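Local coordinates for protein flavin prenyltransferase PAD1, mitochondrial (Aspergillus niger, PDB 6QLG) that probably prenylates reduced FMN, joining a dimethylallyl group to N5 and C6 of the flavin to make the prenyl-FMN cofactor of a ferulic acid decarboxylase, at residues B[136-141]-B[145-150]; B[99-102]-B[107-110]; B[56-61]-B[199-204]; B[43-48]-B[61-66]. All coordinates share one frame; numbering follows the deposited sequence. Where two conformers were deposited one is given.

Contact 1 (B[136-141]-B[145-150]); sequences GFCDDL and TADVML. With FMN (flavin mononucleotide), chain T.
The tight end of this contact is the carbonyl of Leu141, gripped twice by Thr145. The backbone N of Thr145 gives the helical i to i+4 bond to Leu141 O at 3.0 Å, and the hydroxyl OG1 of the same residue donates to Leu141 O at 2.7 Å, arriving 21° from the carbonyl plane. Thr145 can do this because OG1 stands beside its own backbone N (chi1 -55°), which places it over the preceding turn, next to CD1 of Leu141. A buried hydroxyl is thereby satisfied without leaving its own helix. The other end is loose. Gly136, whose positive phi suits glycine, reaches the helix through a water that donates to both Gly136 O and Asp147 OD1. OD2 of Asp147 has its own hydrogen bond, to His169 of a neighbouring subunit. The backbone O of Cys138 weakly accepts from O3' of FMN, which is also hydrogen-bonded by several residues of that neighbour: a flavin site built at a subunit interface.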
loop_
_atom_site.group_PDB
_atom_site.type_symbol
_atom_site.label_atom_id
_atom_site.label_comp_id
_atom_site.label_asym_id
_atom_site.label_seq_id
_atom_site.Cartn_x
_atom_site.Cartn_y
_atom_site.Cartn_z
ATOM N N GLY B 136 8.259 -18.291 1.415
ATOM C CA GLY B 136 7.589 -19.524 1.070
ATOM C C GLY B 136 8.462 -20.543 0.368
ATOM O O GLY B 136 7.974 -21.631 0.042
ATOM N N PHE B 137 9.726 -20.214 0.101
ATOM C CA PHE B 137 10.663 -21.126 -0.556
ATOM C C PHE B 137 11.038 -22.214 0.447
ATOM O O PHE B 137 12.064 -22.157 1.129
ATOM C CB PHE B 137 11.884 -20.362 -1.058
ATOM C CG PHE B 137 12.822 -21.190 -1.891
ATOM C CD1 PHE B 137 12.439 -21.648 -3.142
ATOM C CD2 PHE B 137 14.087 -21.505 -1.426
ATOM C CE1 PHE B 137 13.301 -22.409 -3.912
ATOM C CE2 PHE B 137 14.955 -22.266 -2.190
ATOM C CZ PHE B 137 14.561 -22.718 -3.434
ATOM N N CYS B 138 10.179 -23.228 0.534
ATOM C CA CYS B 138 10.309 -24.281 1.541
ATOM C C CYS B 138 10.986 -25.507 0.930
ATOM O O CYS B 138 10.367 -26.538 0.665
ATOM C CB CYS B 138 8.939 -24.625 2.117
ATOM S SG CYS B 138 7.622 -24.828 0.883
ATOM N N ASP B 139 12.297 -25.381 0.722
ATOM C CA ASP B 139 13.077 -26.407 0.042
ATOM C C ASP B 139 13.892 -27.292 0.985
ATOM O O ASP B 139 14.679 -28.115 0.509
ATOM C CB ASP B 139 13.985 -25.765 -1.014
ATOM C CG ASP B 139 15.314 -25.296 -0.454
ATOM O OD1 ASP B 139 15.353 -24.795 0.691
ATOM O OD2 ASP B 139 16.329 -25.422 -1.175
ATOM N N ASP B 140 13.729 -27.151 2.302
ATOM C CA ASP B 140 14.262 -28.129 3.245
ATOM C C ASP B 140 13.210 -28.406 4.309
ATOM O O ASP B 140 12.147 -27.778 4.341
ATOM C CB ASP B 140 15.603 -27.684 3.864
ATOM C CG ASP B 140 15.495 -26.422 4.715
ATOM O OD1 ASP B 140 14.619 -26.336 5.601
ATOM O OD2 ASP B 140 16.321 -25.512 4.505
ATOM N N LEU B 141 13.511 -29.365 5.190
ATOM C CA LEU B 141 12.498 -29.831 6.131
ATOM C C LEU B 141 12.139 -28.770 7.162
ATOM O O LEU B 141 10.992 -28.720 7.618
ATOM C CB LEU B 141 12.965 -31.105 6.833
ATOM C CG LEU B 141 11.889 -31.746 7.712
ATOM C CD1 LEU B 141 10.636 -32.009 6.889
ATOM C CD2 LEU B 141 12.396 -33.026 8.346
ATOM N N THR B 145 8.285 -27.551 7.169
ATOM C CA THR B 145 7.485 -27.797 8.364
ATOM C C THR B 145 6.926 -26.495 8.926
ATOM O O THR B 145 5.766 -26.442 9.350
ATOM C CB THR B 145 8.314 -28.536 9.414
ATOM O OG1 THR B 145 8.854 -29.733 8.837
ATOM C CG2 THR B 145 7.448 -28.914 10.605
ATOM N N ALA B 146 7.732 -25.430 8.929
ATOM C CA ALA B 146 7.223 -24.125 9.341
ATOM C C ALA B 146 6.116 -23.648 8.409
ATOM O O ALA B 146 5.090 -23.127 8.864
ATOM C CB ALA B 146 8.358 -23.104 9.385
ATOM N N ASP B 147 6.312 -23.815 7.097
ATOM C CA ASP B 147 5.270 -23.483 6.130
ATOM C C ASP B 147 3.982 -24.239 6.436
ATOM O O ASP B 147 2.881 -23.691 6.311
ATOM C CB ASP B 147 5.763 -23.799 4.716
ATOM C CG ASP B 147 4.875 -23.214 3.633
ATOM O OD1 ASP B 147 4.852 -21.973 3.482
ATOM O OD2 ASP B 147 4.210 -23.998 2.923
ATOM N N VAL B 148 4.107 -25.499 6.860
ATOM C CA VAL B 148 2.938 -26.301 7.202
ATOM C C VAL B 148 2.303 -25.810 8.501
ATOM O O VAL B 148 1.073 -25.730 8.611
ATOM C CB VAL B 148 3.329 -27.787 7.282
ATOM C CG1 VAL B 148 2.218 -28.597 7.921
ATOM C CG2 VAL B 148 3.650 -28.319 5.894
ATOM N N MET B 149 3.124 -25.475 9.502
ATOM C CA MET B 149 2.588 -24.932 10.749
ATOM C C MET B 149 1.750 -23.683 10.494
ATOM O O MET B 149 0.682 -23.509 11.094
ATOM C CB MET B 149 3.723 -24.612 11.724
ATOM C CG MET B 149 4.557 -25.807 12.160
ATOM S SD MET B 149 3.692 -26.920 13.287
ATOM C CE MET B 149 4.828 -28.308 13.312
ATOM N N LEU B 150 2.218 -22.802 9.608
ATOM C CA LEU B 150 1.476 -21.580 9.319
ATOM C C LEU B 150 0.143 -21.887 8.646
ATOM O O LEU B 150 -0.882 -21.288 8.990
ATOM C CB LEU B 150 2.316 -20.647 8.447
ATOM C CG LEU B 150 3.539 -20.019 9.120
ATOM C CD1 LEU B 150 4.318 -19.158 8.134
ATOM C CD2 LEU B 150 3.121 -19.208 10.335
HETATM N N1 FMN T . 4.340 -29.618 -1.175
HETATM C C2 FMN T . 3.282 -28.824 -1.568
HETATM O O2 FMN T . 3.410 -27.603 -1.566
HETATM N N3 FMN T . 2.090 -29.404 -1.958
HETATM C C4 FMN T . 1.953 -30.782 -1.958
HETATM O O4 FMN T . 0.892 -31.314 -2.307
HETATM C C4A FMN T . 3.020 -31.581 -1.564
HETATM N N5 FMN T . 2.876 -32.950 -1.570
HETATM C C5A FMN T . 3.931 -33.751 -1.180
HETATM C C6 FMN T . 3.791 -35.137 -1.184
HETATM C C7 FMN T . 4.857 -35.935 -0.791
HETATM C C7M FMN T . 4.717 -37.426 -0.791
HETATM C C8 FMN T . 6.060 -35.356 -0.396
HETATM C C8M FMN T . 7.202 -36.236 0.026
HETATM C C9 FMN T . 6.197 -33.973 -0.392
HETATM C C9A FMN T . 5.135 -33.168 -0.784
HETATM N N10 FMN T . 5.275 -31.788 -0.785
HETATM C C10 FMN T . 4.216 -30.994 -1.171
HETATM C "C1'" FMN T . 6.559 -31.137 -0.352
HETATM C "C2'" FMN T . 7.444 -30.764 -1.532
HETATM O "O2'" FMN T . 7.848 -31.939 -2.196
HETATM C "C3'" FMN T . 8.678 -30.028 -1.026
HETATM O "O3'" FMN T . 8.346 -28.711 -0.642
HETATM C "C4'" FMN T . 9.760 -29.961 -2.097
HETATM O "O4'" FMN T . 10.837 -29.189 -1.616
HETATM C "C5'" FMN T . 9.266 -29.301 -3.381
HETATM O "O5'" FMN T . 10.344 -29.272 -4.294
HETATM P P FMN T . 10.137 -29.037 -5.875
HETATM O O1P FMN T . 11.439 -28.554 -6.478
HETATM O O2P FMN T . 9.719 -30.344 -6.504
HETATM O O3P FMN T . 9.074 -27.982 -6.099
HETATM O O HOH W 1 5.203 -21.662 0.597
#

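Contact 2 (B[99-102]-B[107-110]); sequences YVHN and AAPV
His101 is the hub here, and its contacts with 107-110 are all van der Waals. Its imidazole meets three consecutive side chains obliquely. The methyl of Ala108 sits 4.0 Å from ND1, CD of Pro109 lies 3.8 Å from CE1, and CG1 of Val110, whose side chain points back toward that of His101, lies 3.9 Å from NE2. With CG anti to the carbonyl carbon (chi1 -50°), the ring is carried across to these groups. Small or compact residues suit the loop: the alanine methyl also packs against CB of His101, while the rigid proline starts the short 3-10 turn that brings Val110 round to the far end of the ring. Residues 99-100 form the outermost strand within the chain of a parallel, Rossmann-like sheet, and 107-110 belong to the connection to strand 119-125. Polar bonding runs in other directions. NE2 of His101 is hydrogen-bonded to ND1 of His71 on the adjacent strand, and the carbonyl O of Ala107 accepts from Trp222 of a neighbouring subunit, beside the flavin that Ala107 touches.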
loop_
_atom_site.group_PDB
_atom_site.type_symbol
_atom_site.label_atom_id
_atom_site.label_comp_id
_atom_site.label_asym_id
_atom_site.label_seq_id
_atom_site.Cartn_x
_atom_site.Cartn_y
_atom_site.Cartn_z
ATOM N N TYR B 99 12.776 -37.709 18.713
ATOM C CA TYR B 99 12.851 -38.073 17.307
ATOM C C TYR B 99 13.687 -37.041 16.564
ATOM O O TYR B 99 13.665 -35.851 16.890
ATOM C CB TYR B 99 11.456 -38.179 16.678
ATOM C CG TYR B 99 10.599 -39.250 17.312
ATOM C CD1 TYR B 99 9.667 -38.931 18.290
ATOM C CD2 TYR B 99 10.734 -40.582 16.942
ATOM C CE1 TYR B 99 8.886 -39.910 18.878
ATOM C CE2 TYR B 99 9.958 -41.567 17.524
ATOM C CZ TYR B 99 9.037 -41.227 18.490
ATOM O OH TYR B 99 8.261 -42.203 19.072
ATOM N N VAL B 100 14.432 -37.515 15.568
ATOM C CA VAL B 100 15.296 -36.675 14.747
ATOM C C VAL B 100 14.996 -36.974 13.287
ATOM O O VAL B 100 14.912 -38.143 12.894
ATOM C CB VAL B 100 16.789 -36.912 15.049
ATOM C CG1 VAL B 100 17.652 -35.968 14.222
ATOM C CG2 VAL B 100 17.070 -36.736 16.531
ATOM N N HIS B 101 14.835 -35.924 12.486
ATOM C CA HIS B 101 14.527 -36.059 11.072
ATOM C C HIS B 101 15.599 -35.372 10.239
ATOM O O HIS B 101 16.126 -34.324 10.625
ATOM C CB HIS B 101 13.149 -35.475 10.753
ATOM C CG HIS B 101 12.062 -35.968 11.657
ATOM N ND1 HIS B 101 11.440 -37.184 11.480
ATOM C CD2 HIS B 101 11.492 -35.409 12.751
ATOM C CE1 HIS B 101 10.531 -37.354 12.423
ATOM N NE2 HIS B 101 10.543 -36.292 13.208
ATOM N N ASN B 102 15.919 -35.977 9.098
ATOM C CA ASN B 102 16.952 -35.454 8.214
ATOM C C ASN B 102 16.475 -34.169 7.546
ATOM O O ASN B 102 15.336 -34.089 7.074
ATOM C CB ASN B 102 17.311 -36.508 7.164
ATOM C CG ASN B 102 18.557 -36.159 6.374
ATOM O OD1 ASN B 102 18.696 -35.049 5.861
ATOM N ND2 ASN B 102 19.469 -37.119 6.260
ATOM N N ALA B 107 9.936 -36.180 3.009
ATOM C CA ALA B 107 8.895 -37.156 3.295
ATOM C C ALA B 107 8.815 -37.501 4.776
ATOM O O ALA B 107 8.114 -38.449 5.145
ATOM C CB ALA B 107 9.118 -38.425 2.473
ATOM N N ALA B 108 9.524 -36.762 5.626
ATOM C CA ALA B 108 9.457 -36.991 7.058
ATOM C C ALA B 108 8.039 -36.725 7.564
ATOM O O ALA B 108 7.287 -35.959 6.953
ATOM C CB ALA B 108 10.455 -36.093 7.785
ATOM N N PRO B 109 7.643 -37.354 8.678
ATOM C CA PRO B 109 6.258 -37.185 9.156
ATOM C C PRO B 109 5.863 -35.739 9.413
ATOM O O PRO B 109 4.731 -35.354 9.101
ATOM C CB PRO B 109 6.235 -38.016 10.446
ATOM C CG PRO B 109 7.306 -39.034 10.257
ATOM C CD PRO B 109 8.386 -38.349 9.473
ATOM N N VAL B 110 6.767 -34.920 9.957
ATOM C CA VAL B 110 6.423 -33.548 10.320
ATOM C C VAL B 110 6.183 -32.646 9.118
ATOM O O VAL B 110 5.684 -31.527 9.286
ATOM C CB VAL B 110 7.528 -32.930 11.203
ATOM C CG1 VAL B 110 7.650 -33.694 12.515
ATOM C CG2 VAL B 110 8.856 -32.915 10.459
#

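Contact 3 (B[56-61]-B[199-204]); sequences GIKVLI and DLIDQS. With DMA (dimethylallyl diphosphate), chain N.
Lys58 reaches from helix 53-65 to Ile201 and Asp202 on helix 197-210, and its course shows how one long side chain serves two kinds of neighbour. CB points toward the second helix. CG lies anti to the carbonyl carbon (chi1 -68°), which directs the chain toward helix 197-210. At CD the lysine meets both partners: CG2 of Ile201 lies 3.6 Å away, the two side chains crossing at about a right angle, and OD1 of Asp202 is 3.5 Å away. CE continues past the carboxylate, 3.7 Å from the same OD1, and bends at chi3 and chi4 bring the ammonium NZ to 2.8 Å from OD1 in a salt bridge. That bond uses the syn lone pair of OD1, the side of the other carboxylate oxygen. NZ also forms a salt bridge with Glu198, one turn back from Asp202, so two acids of one helix share the charge.

Lysine suits this partly buried place because its methylenes pack on a branched apolar residue while its end stays polar. Next to Asp202 in sequence, Gln203 makes a weak hydrogen bond from NE2 to O3B of dimethylallyl diphosphate, 3.2 Å long. Flanking carboxylates would be expected to stabilise the protonated lysine, so the chemistry implies an electrostatic tie between two helices distant in sequence, on the same helix whose Gln203 contacts the bound diphosphate.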
loop_
_atom_site.group_PDB
_atom_site.type_symbol
_atom_site.label_atom_id
_atom_site.label_comp_id
_atom_site.label_asym_id
_atom_site.label_seq_id
_atom_site.Cartn_x
_atom_site.Cartn_y
_atom_site.Cartn_z
ATOM N N GLY B 56 19.074 -23.555 21.472
ATOM C CA GLY B 56 18.312 -24.712 21.030
ATOM C C GLY B 56 18.563 -25.939 21.887
ATOM O O GLY B 56 17.645 -26.722 22.151
ATOM N N ILE B 57 19.808 -26.126 22.331
ATOM C CA ILE B 57 20.123 -27.256 23.201
ATOM C C ILE B 57 19.333 -27.163 24.500
ATOM O O ILE B 57 18.759 -28.155 24.970
ATOM C CB ILE B 57 21.640 -27.325 23.460
ATOM C CG1 ILE B 57 22.380 -27.757 22.191
ATOM C CG2 ILE B 57 21.948 -28.281 24.603
ATOM C CD1 ILE B 57 23.853 -27.403 22.193
ATOM N N LYS B 58 19.271 -25.969 25.092
ATOM C CA LYS B 58 18.556 -25.817 26.355
ATOM C C LYS B 58 17.048 -25.911 26.169
ATOM O O LYS B 58 16.335 -26.287 27.107
ATOM C CB LYS B 58 18.939 -24.495 27.017
ATOM C CG LYS B 58 20.379 -24.462 27.501
ATOM C CD LYS B 58 20.537 -23.567 28.713
ATOM C CE LYS B 58 21.572 -24.122 29.675
ATOM N NZ LYS B 58 21.017 -24.256 31.050
ATOM N N VAL B 59 16.540 -25.580 24.979
ATOM C CA VAL B 59 15.119 -25.781 24.714
ATOM C C VAL B 59 14.788 -27.269 24.704
ATOM O O VAL B 59 13.779 -27.700 25.275
ATOM C CB VAL B 59 14.714 -25.096 23.395
ATOM C CG1 VAL B 59 13.404 -25.667 22.877
ATOM C CG2 VAL B 59 14.593 -23.587 23.592
ATOM N N LEU B 60 15.637 -28.080 24.064
ATOM C CA LEU B 60 15.410 -29.521 24.035
ATOM C C LEU B 60 15.435 -30.112 25.441
ATOM O O LEU B 60 14.618 -30.978 25.773
ATOM C CB LEU B 60 16.457 -30.199 23.151
ATOM C CG LEU B 60 16.307 -30.048 21.637
ATOM C CD1 LEU B 60 17.569 -30.515 20.927
ATOM C CD2 LEU B 60 15.096 -30.816 21.139
ATOM N N ILE B 61 16.364 -29.652 26.279
ATOM C CA ILE B 61 16.451 -30.152 27.648
ATOM C C ILE B 61 15.221 -29.741 28.447
ATOM O O ILE B 61 14.658 -30.542 29.203
ATOM C CB ILE B 61 17.751 -29.657 28.311
ATOM C CG1 ILE B 61 18.970 -30.277 27.624
ATOM C CG2 ILE B 61 17.755 -29.970 29.802
ATOM C CD1 ILE B 61 20.280 -29.614 27.993
ATOM N N ASP B 199 22.308 -18.260 33.325
ATOM C CA ASP B 199 21.116 -17.713 33.967
ATOM C C ASP B 199 20.278 -16.915 32.978
ATOM O O ASP B 199 19.049 -17.047 32.942
ATOM C CB ASP B 199 21.507 -16.829 35.150
ATOM C CG ASP B 199 22.030 -17.622 36.328
ATOM O OD1 ASP B 199 21.747 -18.837 36.409
ATOM O OD2 ASP B 199 22.722 -17.023 37.176
ATOM N N LEU B 200 20.926 -16.073 32.172
ATOM C CA LEU B 200 20.193 -15.297 31.179
ATOM C C LEU B 200 19.599 -16.200 30.106
ATOM O O LEU B 200 18.464 -15.985 29.664
ATOM C CB LEU B 200 21.115 -14.239 30.571
ATOM C CG LEU B 200 21.533 -13.138 31.553
ATOM C CD1 LEU B 200 22.742 -12.356 31.058
ATOM C CD2 LEU B 200 20.366 -12.198 31.840
ATOM N N ILE B 201 20.339 -17.235 29.695
ATOM C CA ILE B 201 19.814 -18.184 28.717
ATOM C C ILE B 201 18.590 -18.903 29.272
ATOM O O ILE B 201 17.589 -19.088 28.569
ATOM C CB ILE B 201 20.908 -19.184 28.295
ATOM C CG1 ILE B 201 22.048 -18.467 27.571
ATOM C CG2 ILE B 201 20.324 -20.263 27.397
ATOM C CD1 ILE B 201 23.121 -19.405 27.056
ATOM N N ASP B 202 18.650 -19.314 30.543
ATOM C CA ASP B 202 17.532 -20.030 31.150
ATOM C C ASP B 202 16.265 -19.183 31.155
ATOM O O ASP B 202 15.163 -19.697 30.931
ATOM C CB ASP B 202 17.889 -20.455 32.577
ATOM C CG ASP B 202 18.905 -21.583 32.618
ATOM O OD1 ASP B 202 19.024 -22.325 31.620
ATOM O OD2 ASP B 202 19.588 -21.725 33.654
ATOM N N GLN B 203 16.401 -17.883 31.415
ATOM C CA GLN B 203 15.238 -17.002 31.388
ATOM C C GLN B 203 14.678 -16.873 29.975
ATOM O O GLN B 203 13.458 -16.928 29.780
ATOM C CB GLN B 203 15.605 -15.630 31.956
ATOM C CG GLN B 203 14.411 -14.737 32.259
ATOM C CD GLN B 203 14.043 -13.834 31.092
ATOM O OE1 GLN B 203 14.718 -13.823 30.063
ATOM N NE2 GLN B 203 12.972 -13.064 31.256
ATOM N N SER B 204 15.552 -16.711 28.978
ATOM C CA SER B 204 15.090 -16.620 27.594
ATOM C C SER B 204 14.367 -17.891 27.171
ATOM O O SER B 204 13.311 -17.828 26.530
ATOM C CB SER B 204 16.270 -16.346 26.659
ATOM O OG SER B 204 16.869 -15.094 26.936
HETATM C C1 DMA N . 10.115 -6.978 31.393
HETATM O O1 DMA N . 9.276 -8.014 30.963
HETATM C C2 DMA N . 9.283 -5.880 32.053
HETATM C C3 DMA N . 9.519 -5.526 33.299
HETATM C C4 DMA N . 8.676 -4.433 33.947
HETATM C C5 DMA N . 10.628 -6.206 34.100
HETATM P PA DMA N . 8.935 -8.128 29.352
HETATM O O1A DMA N . 9.493 -6.918 28.635
HETATM O O2A DMA N . 7.442 -8.199 29.149
HETATM O O3A DMA N . 9.619 -9.492 28.732
HETATM P PB DMA N . 10.988 -10.174 29.339
HETATM O O1B DMA N . 11.895 -9.091 29.865
HETATM O O2B DMA N . 11.711 -10.923 28.243
HETATM O O3B DMA N . 10.615 -11.121 30.454
#

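Contact 4 (B[43-48]-B[61-66]); sequences IVVAMT and IALRRL. With FMN (flavin mononucleotide), chain M.
Leu63 presses its two methyl branches against the strand residues Ile43 and Val45. CD1 does most of the touching: it lies 3.7 Å from CG2 of Val45, the two side chains reaching toward each other tip to tip, and 4.0 Å from CG2 of Ile43. The other branch, CD2, meets CD1 of Ile43 at 4.0 Å, so the leucine fork engages Ile43 with both prongs while the two side chains cross at about a right angle. Leu63 CG stands anti to the carbonyl carbon (chi1 -72°), and chi2 of 173° turns the fork so that both methyls meet Ile43. Ile43 and Val45 are two apart on the strand and therefore point to the same side, and their beta-branching fits extended backbone; the longer leucine spans the distance from the helix.

In the next shell, Leu214 packs on both Ile43 and Leu63, and Leu209 of helix 197-210 also touches Leu63, extending the apolar cluster. The strand is held by backbone hydrogen bonds from Ile43 and Val45 to His71 on one neighbouring strand and from Val44 to Ile121 on the other. Beyond its end, Thr48 brings CB to 3.4 Å from phosphate oxygen O3P of FMN, while its OG1 is hydrogen-bonded to Ser126 N and Pro124 O. This is the first beta-alpha-beta unit of a Rossmann-like flavoprotein fold, with the flavin phosphate beside the C-terminal end of its first strand.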
loop_
_atom_site.group_PDB
_atom_site.type_symbol
_atom_site.label_atom_id
_atom_site.label_comp_id
_atom_site.label_asym_id
_atom_site.label_seq_id
_atom_site.Cartn_x
_atom_site.Cartn_y
_atom_site.Cartn_z
ATOM N N ILE B 43 6.233 -31.053 19.909
ATOM C CA ILE B 43 6.787 -29.776 19.481
ATOM C C ILE B 43 7.985 -30.047 18.584
ATOM O O ILE B 43 8.888 -30.805 18.958
ATOM C CB ILE B 43 7.190 -28.890 20.676
ATOM C CG1 ILE B 43 5.944 -28.349 21.379
ATOM C CG2 ILE B 43 8.083 -27.743 20.217
ATOM C CD1 ILE B 43 6.238 -27.267 22.395
ATOM N N VAL B 44 7.984 -29.444 17.399
ATOM C CA VAL B 44 9.123 -29.533 16.494
ATOM C C VAL B 44 10.158 -28.497 16.909
ATOM O O VAL B 44 9.843 -27.310 17.057
ATOM C CB VAL B 44 8.683 -29.325 15.037
ATOM C CG1 VAL B 44 9.890 -29.364 14.110
ATOM C CG2 VAL B 44 7.657 -30.374 14.632
ATOM N N VAL B 45 11.395 -28.944 17.105
ATOM C CA VAL B 45 12.509 -28.075 17.459
ATOM C C VAL B 45 13.464 -28.054 16.275
ATOM O O VAL B 45 14.055 -29.081 15.923
ATOM C CB VAL B 45 13.220 -28.543 18.736
ATOM C CG1 VAL B 45 14.368 -27.604 19.075
ATOM C CG2 VAL B 45 12.230 -28.638 19.892
ATOM N N ALA B 46 13.616 -26.889 15.655
ATOM C CA ALA B 46 14.504 -26.719 14.515
ATOM C C ALA B 46 15.655 -25.803 14.902
ATOM O O ALA B 46 15.438 -24.738 15.487
ATOM C CB ALA B 46 13.751 -26.151 13.310
ATOM N N MET B 47 16.874 -26.226 14.585
ATOM C CA MET B 47 18.068 -25.428 14.816
ATOM C C MET B 47 18.682 -25.049 13.476
ATOM O O MET B 47 18.793 -25.888 12.576
ATOM C CB MET B 47 19.087 -26.190 15.671
ATOM C CG MET B 47 18.539 -26.666 17.014
ATOM S SD MET B 47 19.793 -27.384 18.106
ATOM C CE MET B 47 20.980 -26.044 18.191
ATOM N N THR B 48 19.065 -23.782 13.345
ATOM C CA THR B 48 19.690 -23.260 12.138
ATOM C C THR B 48 21.039 -22.641 12.486
ATOM O O THR B 48 21.408 -22.503 13.655
ATOM C CB THR B 48 18.795 -22.222 11.439
ATOM O OG1 THR B 48 18.671 -21.054 12.258
ATOM C CG2 THR B 48 17.412 -22.795 11.167
ATOM N N ILE B 61 16.364 -29.652 26.279
ATOM C CA ILE B 61 16.451 -30.152 27.648
ATOM C C ILE B 61 15.221 -29.741 28.447
ATOM O O ILE B 61 14.658 -30.542 29.203
ATOM C CB ILE B 61 17.751 -29.657 28.311
ATOM C CG1 ILE B 61 18.970 -30.277 27.624
ATOM C CG2 ILE B 61 17.755 -29.970 29.802
ATOM C CD1 ILE B 61 20.280 -29.614 27.993
ATOM N N ALA B 62 14.777 -28.491 28.284
ATOM C CA ALA B 62 13.630 -28.005 29.042
ATOM C C ALA B 62 12.344 -28.710 28.627
ATOM O O ALA B 62 11.493 -29.010 29.473
ATOM C CB ALA B 62 13.491 -26.491 28.872
ATOM N N LEU B 63 12.181 -28.979 27.329
ATOM C CA LEU B 63 10.969 -29.651 26.867
ATOM C C LEU B 63 10.942 -31.109 27.310
ATOM O O LEU B 63 9.874 -31.646 27.629
ATOM C CB LEU B 63 10.855 -29.552 25.346
ATOM C CG LEU B 63 10.502 -28.185 24.756
ATOM C CD1 LEU B 63 10.602 -28.227 23.240
ATOM C CD2 LEU B 63 9.113 -27.750 25.194
ATOM N N ARG B 64 12.102 -31.771 27.319
ATOM C CA ARG B 64 12.172 -33.127 27.853
ATOM C C ARG B 64 11.746 -33.152 29.316
ATOM O O ARG B 64 10.983 -34.027 29.741
ATOM C CB ARG B 64 13.589 -33.679 27.691
ATOM C CG ARG B 64 13.880 -34.927 28.514
ATOM C CD ARG B 64 14.882 -35.823 27.809
ATOM N NE ARG B 64 14.335 -36.366 26.570
ATOM C CZ ARG B 64 15.032 -37.080 25.692
ATOM N NH1 ARG B 64 14.446 -37.532 24.591
ATOM N NH2 ARG B 64 16.315 -37.341 25.911
ATOM N N ARG B 65 12.221 -32.178 30.097
ATOM C CA ARG B 65 11.817 -32.059 31.494
ATOM C C ARG B 65 10.307 -31.911 31.636
ATOM O O ARG B 65 9.732 -32.354 32.636
ATOM C CB ARG B 65 12.529 -30.864 32.130
ATOM C CG ARG B 65 12.843 -31.005 33.607
ATOM C CD ARG B 65 14.106 -30.227 33.958
ATOM N NE ARG B 65 15.311 -30.904 33.485
ATOM C CZ ARG B 65 16.530 -30.372 33.505
ATOM N NH1 ARG B 65 16.714 -29.143 33.967
ATOM N NH2 ARG B 65 17.566 -31.069 33.056
ATOM N N LEU B 66 9.651 -31.300 30.650
ATOM C CA LEU B 66 8.217 -31.045 30.692
ATOM C C LEU B 66 7.393 -32.149 30.037
ATOM O O LEU B 66 6.197 -31.949 29.800
ATOM C CB LEU B 66 7.904 -29.702 30.026
ATOM C CG LEU B 66 8.333 -28.460 30.810
ATOM C CD1 LEU B 66 8.568 -27.282 29.878
ATOM C CD2 LEU B 66 7.297 -28.115 31.869
HETATM N N1 FMN M . 23.245 -15.785 10.131
HETATM C C2 FMN M . 22.301 -14.999 10.760
HETATM O O2 FMN M . 21.321 -14.611 10.136
HETATM N N3 FMN M . 22.465 -14.655 12.083
HETATM C C4 FMN M . 23.578 -15.100 12.774
HETATM O O4 FMN M . 23.746 -14.804 13.958
HETATM C C4A FMN M . 24.532 -15.891 12.147
HETATM N N5 FMN M . 25.635 -16.324 12.861
HETATM C C5A FMN M . 26.593 -17.115 12.253
HETATM C C6 FMN M . 27.710 -17.557 12.970
HETATM C C7 FMN M . 28.683 -18.353 12.369
HETATM C C7M FMN M . 29.879 -18.819 13.156
HETATM C C8 FMN M . 28.521 -18.709 11.029
HETATM C C8M FMN M . 29.554 -19.566 10.348
HETATM C C9 FMN M . 27.404 -18.259 10.317
HETATM C C9A FMN M . 26.432 -17.465 10.917
HETATM N N10 FMN M . 25.312 -17.034 10.206
HETATM C C10 FMN M . 24.361 -16.234 10.816
HETATM C "C1'" FMN M . 25.140 -17.388 8.755
HETATM C "C2'" FMN M . 24.265 -18.607 8.460
HETATM O "O2'" FMN M . 24.837 -19.772 9.019
HETATM C "C3'" FMN M . 24.126 -18.755 6.945
HETATM O "O3'" FMN M . 23.376 -17.671 6.443
HETATM C "C4'" FMN M . 23.457 -20.060 6.530
HETATM O "O4'" FMN M . 23.157 -20.022 5.152
HETATM C "C5'" FMN M . 22.163 -20.298 7.292
HETATM O "O5'" FMN M . 21.708 -21.588 6.958
HETATM P P FMN M . 20.536 -22.297 7.799
HETATM O O1P FMN M . 19.860 -23.326 6.927
HETATM O O2P FMN M . 21.153 -22.969 9.000
HETATM O O3P FMN M . 19.499 -21.289 8.240
#

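Contacts 1 and 4 are buried, whereas contacts 2 and 3 are only partly so, yet burial alone does not set their chemistry. Contact 4 is wholly apolar between sheet and helix; contact 3, about 10 Å away between centres, uses the same helix 53-65 but meets helix 197-210 through a salt bridge together with apolar packing. Leu60 of contact 3 packs on Val45 of contact 4. Contact 1, across the chain's centre from contact 3, combines a carbonyl that accepts two hydrogen bonds with a water bridge. It adjoins contact 2, which packs an imidazole on apolar groups, where Leu141 touches His101 and Ala108. Val44 of strand 42-47 meets both Met149 of contact 1 and Val110 of contact 2.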